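Local atomic coordinates of PUA domain-containing protein (Pyrococcus horikoshii, PDB entry 3D79), a protein that is of unknown function but carries a PUA domain behind a pre-PUA region and probably binds RNA. Residues A[123-128]-A[145-150]; A[30-35]-A[73-78]. One frame throughout, in Å; residues are numbered along the deposited sequence.

How the contacts relate
Contact 2 comes first along the chain, and both its segments precede those of contact 1. It belongs to the pre-PUA region, where the end of helix 18-32 packs on strand 73-76, an outermost strand of the antiparallel sheet. Contact 1 belongs to the PUA domain and joins the loop between strands 118-121 and 130-135 to the end of strand 141-147, in a separate, mixed sheet. Their centres are 14 Å apart and their nearest atoms about 5 Å, without touching. The two regions nevertheless meet close by: Phe75 of contact 2 packs against Phe130, which starts strand 130-135 just beyond residues 123-128, so the two parts of the protein abut through hydrophobic side chains.

Contact 1: residues A[123-128]-A[145-150]; sequences EGIKEG and GIALMS
The backbone N of Gly128 donates to Ala147 O at 2.8 Å, in a nearly straight bond (169°). Gly128 has positive phi, at which a side chain would jam against the preceding carbonyl oxygen; its own O meets Ile146 CG2 at 3.6 Å. Glu127 lays its chain alongside the turn 148-150: CG, beside its own backbone N (chi1 -68°), lies 3.7 Å from Met149 C. The extended chain carries OE2 to a water, which donates to it and accepts from Ser150 N, bridging the segments. Ser150 OG instead caps Val153 N, as the N-cap of helix 151-156, while Ser150 CA makes a strongly bent, at most weak CH...O contact with Ile125 O. On the buried side, Ile125 CG2 meets Ala147 CB at 3.6 Å, and both side chains also touch Val131. Met149 O, 3.9 Å from Ile125 CG2, is buried here without a polar partner. The arrangement joins the loop before strand 130-135 to the end of its antiparallel neighbour 141-147, just where helix 151-156 is N-capped, within the mixed beta sheet of the PUA domain.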
# COMPACT_ATOMS: atom_id res chain seq x y z
N GLU A 123 -15.20 1.93 -1.38
CA GLU A 123 -16.06 2.98 -0.81
C GLU A 123 -15.80 3.22 0.68
O GLU A 123 -16.21 4.24 1.24
CB GLU A 123 -17.54 2.68 -1.08
CG GLU A 123 -17.88 2.67 -2.58
CD GLU A 123 -19.30 3.12 -2.87
OE1 GLU A 123 -20.04 3.48 -1.93
OE2 GLU A 123 -19.68 3.11 -4.07
N GLY A 124 -15.08 2.30 1.31
CA GLY A 124 -14.69 2.44 2.71
C GLY A 124 -13.59 3.46 2.95
O GLY A 124 -13.38 3.90 4.08
N ILE A 125 -12.90 3.85 1.87
CA ILE A 125 -11.80 4.82 1.93
C ILE A 125 -12.30 6.21 2.35
O ILE A 125 -13.28 6.72 1.80
CB ILE A 125 -11.07 4.94 0.55
CG1 ILE A 125 -10.28 3.67 0.22
CG2 ILE A 125 -10.13 6.14 0.52
CD1 ILE A 125 -9.93 3.53 -1.26
N LYS A 126 -11.61 6.80 3.32
CA LYS A 126 -11.84 8.20 3.71
C LYS A 126 -10.61 9.02 3.39
O LYS A 126 -9.50 8.49 3.32
CB LYS A 126 -12.11 8.30 5.21
CG LYS A 126 -13.43 7.70 5.66
CD LYS A 126 -13.80 8.17 7.07
CE LYS A 126 -12.96 7.49 8.14
NZ LYS A 126 -13.35 6.07 8.35
N GLU A 127 -10.79 10.33 3.19
CA GLU A 127 -9.66 11.24 3.02
C GLU A 127 -8.66 11.01 4.13
O GLU A 127 -9.05 10.90 5.30
CB GLU A 127 -10.12 12.71 3.05
CG GLU A 127 -10.97 13.13 1.87
CD GLU A 127 -11.23 14.64 1.84
OE1 GLU A 127 -10.51 15.39 2.53
OE2 GLU A 127 -12.14 15.07 1.10
N GLY A 128 -7.38 10.91 3.77
CA GLY A 128 -6.31 10.71 4.75
C GLY A 128 -5.88 9.27 4.91
O GLY A 128 -4.79 9.01 5.43
N GLY A 145 -0.21 5.18 -1.32
CA GLY A 145 -0.32 6.60 -1.02
C GLY A 145 -1.43 6.97 -0.06
O GLY A 145 -2.00 6.12 0.63
N ILE A 146 -1.72 8.27 -0.03
CA ILE A 146 -2.72 8.83 0.86
C ILE A 146 -3.89 9.35 0.04
O ILE A 146 -3.69 10.12 -0.91
CB ILE A 146 -2.13 9.99 1.70
CG1 ILE A 146 -0.88 9.51 2.46
CG2 ILE A 146 -3.19 10.57 2.64
CD1 ILE A 146 -0.14 10.61 3.20
N ALA A 147 -5.09 8.92 0.41
CA ALA A 147 -6.31 9.37 -0.24
C ALA A 147 -6.55 10.86 -0.01
O ALA A 147 -6.48 11.33 1.13
CB ALA A 147 -7.50 8.58 0.25
N LEU A 148 -6.81 11.58 -1.10
CA LEU A 148 -7.16 13.01 -1.03
C LEU A 148 -8.66 13.20 -1.25
O LEU A 148 -9.18 14.33 -1.17
CB LEU A 148 -6.36 13.81 -2.06
CG LEU A 148 -4.83 13.66 -2.06
CD1 LEU A 148 -4.23 14.41 -3.23
CD2 LEU A 148 -4.21 14.10 -0.75
N MET A 149 -9.34 12.09 -1.52
CA MET A 149 -10.79 12.04 -1.67
C MET A 149 -11.29 10.78 -0.97
O MET A 149 -10.53 9.83 -0.79
CB MET A 149 -11.18 11.94 -3.15
CG MET A 149 -10.76 13.10 -4.03
SD MET A 149 -11.03 12.68 -5.77
CE MET A 149 -10.80 14.29 -6.55
N SER A 150 -12.56 10.75 -0.59
CA SER A 150 -13.17 9.51 -0.14
C SER A 150 -13.27 8.54 -1.32
O SER A 150 -13.21 8.97 -2.48
CB SER A 150 -14.56 9.77 0.44
OG SER A 150 -15.47 10.10 -0.59
O HOH W 1 -13.75 13.43 -0.47

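Contact 2: residues A[30-35]-A[73-78]; sequences QMFGEE and LIFPLV
The last turn of helix 18-32 stands over strand 73-76 with Met31 and Phe75 nearest, their CA atoms 9.0 Å apart, so the gap is bridged mainly by side chains. Phe75 reaches across from the strand: its CG is anti to the backbone N (chi1 -160°), and its CD1-CE1 side receives Met31. The sulfur SD lies in the plane of the Phe75 ring at its edge, 3.6 Å from CD1, a Met-aromatic contact. A bend at chi3 (-71°) turns Met31 CE toward the strand, where it lies 3.6 Å from Ile74 O and is also approached by Ile74 CD1. Phe32 comes in beside Met31, crossing Phe75 at about a right angle as a side chain, yet the two ring planes are inclined by just 34°. Their meeting is oblique, with Phe32 CZ 3.6 Å from Phe75 CE1 and almost as near to its CZ. Phe32 also meets Pro76 tip to tip: CE2 at the ring edge lies 3.8 Å from Pro76 CD, which in turn rests over one face of the Phe75 ring, toward the rim. Beyond the segments, Phe75 meets the ring of Phe130 and the side chain of Ile68, while Ile74 packs on Ile24 and Leu28 of helix 18-32. An alanine in place of Phe75 would probably leave Met31 SD and Phe32 CZ without their aromatic partner and open a gap between helix and strand. Gly33, with positive phi, turns the chain and is the N-cap residue of helix 34-40. The whole is a helix packed on a sheet through a hydrophobic layer: here the end of helix 18-32 lies against strand 73-76 at the edge of the antiparallel sheet of the pre-PUA region.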
# COMPACT_ATOMS: atom_id res chain seq x y z
N GLN A 30 -7.39 -3.11 10.99
CA GLN A 30 -8.33 -2.02 10.77
C GLN A 30 -8.47 -1.71 9.28
O GLN A 30 -9.58 -1.51 8.78
CB GLN A 30 -7.92 -0.76 11.53
CG GLN A 30 -8.96 0.35 11.45
CD GLN A 30 -8.48 1.63 12.09
OE1 GLN A 30 -7.51 2.24 11.64
NE2 GLN A 30 -9.18 2.07 13.13
N MET A 31 -7.34 -1.68 8.59
CA MET A 31 -7.31 -1.31 7.17
C MET A 31 -7.88 -2.39 6.26
O MET A 31 -8.68 -2.10 5.37
CB MET A 31 -5.89 -0.96 6.75
CG MET A 31 -5.33 0.28 7.44
SD MET A 31 -3.76 0.81 6.73
CE MET A 31 -2.65 -0.49 7.29
N PHE A 32 -7.47 -3.64 6.48
CA PHE A 32 -7.77 -4.74 5.54
C PHE A 32 -8.74 -5.79 6.06
O PHE A 32 -9.18 -6.66 5.31
CB PHE A 32 -6.48 -5.43 5.13
CG PHE A 32 -5.53 -4.53 4.39
CD1 PHE A 32 -5.80 -4.16 3.07
CD2 PHE A 32 -4.38 -4.06 5.01
CE1 PHE A 32 -4.93 -3.32 2.38
CE2 PHE A 32 -3.50 -3.23 4.32
CZ PHE A 32 -3.78 -2.85 3.01
N GLY A 33 -9.05 -5.71 7.35
CA GLY A 33 -9.81 -6.77 8.00
C GLY A 33 -8.86 -7.81 8.54
O GLY A 33 -7.75 -7.99 8.02
N GLU A 34 -9.29 -8.51 9.58
CA GLU A 34 -8.44 -9.46 10.29
C GLU A 34 -7.94 -10.60 9.39
O GLU A 34 -6.82 -11.06 9.55
CB GLU A 34 -9.17 -9.99 11.53
CG GLU A 34 -8.29 -10.75 12.53
CD GLU A 34 -8.10 -12.21 12.15
OE1 GLU A 34 -9.01 -12.78 11.50
OE2 GLU A 34 -7.05 -12.79 12.50
N GLU A 35 -8.76 -11.03 8.42
CA GLU A 35 -8.39 -12.13 7.53
C GLU A 35 -7.17 -11.83 6.66
O GLU A 35 -6.20 -12.59 6.66
CB GLU A 35 -9.58 -12.58 6.68
CG GLU A 35 -9.27 -13.75 5.75
CD GLU A 35 -10.50 -14.54 5.34
OE1 GLU A 35 -11.19 -15.07 6.24
OE2 GLU A 35 -10.76 -14.65 4.13
N LEU A 73 3.28 4.81 11.59
CA LEU A 73 2.25 4.26 10.70
C LEU A 73 2.84 3.38 9.60
O LEU A 73 3.84 3.74 8.98
CB LEU A 73 1.42 5.39 10.07
CG LEU A 73 0.60 6.30 10.99
CD1 LEU A 73 -0.15 7.32 10.16
CD2 LEU A 73 -0.36 5.50 11.87
N ILE A 74 2.20 2.23 9.38
CA ILE A 74 2.69 1.27 8.40
C ILE A 74 1.69 1.04 7.26
O ILE A 74 0.49 1.33 7.38
CB ILE A 74 3.08 -0.10 9.05
CG1 ILE A 74 1.89 -0.75 9.76
CG2 ILE A 74 4.23 0.07 10.03
CD1 ILE A 74 0.99 -1.57 8.87
N PHE A 75 2.21 0.52 6.15
CA PHE A 75 1.37 0.09 5.03
C PHE A 75 2.17 -0.90 4.19
O PHE A 75 3.39 -0.80 4.12
CB PHE A 75 0.94 1.28 4.17
CG PHE A 75 -0.27 0.99 3.32
CD1 PHE A 75 -1.53 0.86 3.91
CD2 PHE A 75 -0.16 0.85 1.94
CE1 PHE A 75 -2.66 0.58 3.14
CE2 PHE A 75 -1.28 0.58 1.16
CZ PHE A 75 -2.53 0.45 1.76
N PRO A 76 1.49 -1.89 3.57
CA PRO A 76 2.25 -2.81 2.71
C PRO A 76 3.06 -2.13 1.61
O PRO A 76 2.60 -1.16 0.99
CB PRO A 76 1.15 -3.68 2.08
CG PRO A 76 0.05 -3.65 3.08
CD PRO A 76 0.07 -2.27 3.66
N LEU A 77 4.26 -2.64 1.37
CA LEU A 77 5.09 -2.22 0.24
C LEU A 77 4.47 -2.65 -1.08
O LEU A 77 3.66 -3.59 -1.12
CB LEU A 77 6.49 -2.82 0.35
CG LEU A 77 7.36 -2.36 1.52
CD1 LEU A 77 8.55 -3.27 1.66
CD2 LEU A 77 7.80 -0.90 1.36
N VAL A 78 4.87 -1.99 -2.17
CA VAL A 78 4.41 -2.39 -3.50
C VAL A 78 4.83 -3.84 -3.81
O VAL A 78 4.02 -4.60 -4.36
CB VAL A 78 4.85 -1.39 -4.61
CG1 VAL A 78 4.37 -1.86 -5.99
CG2 VAL A 78 4.26 -0.01 -4.33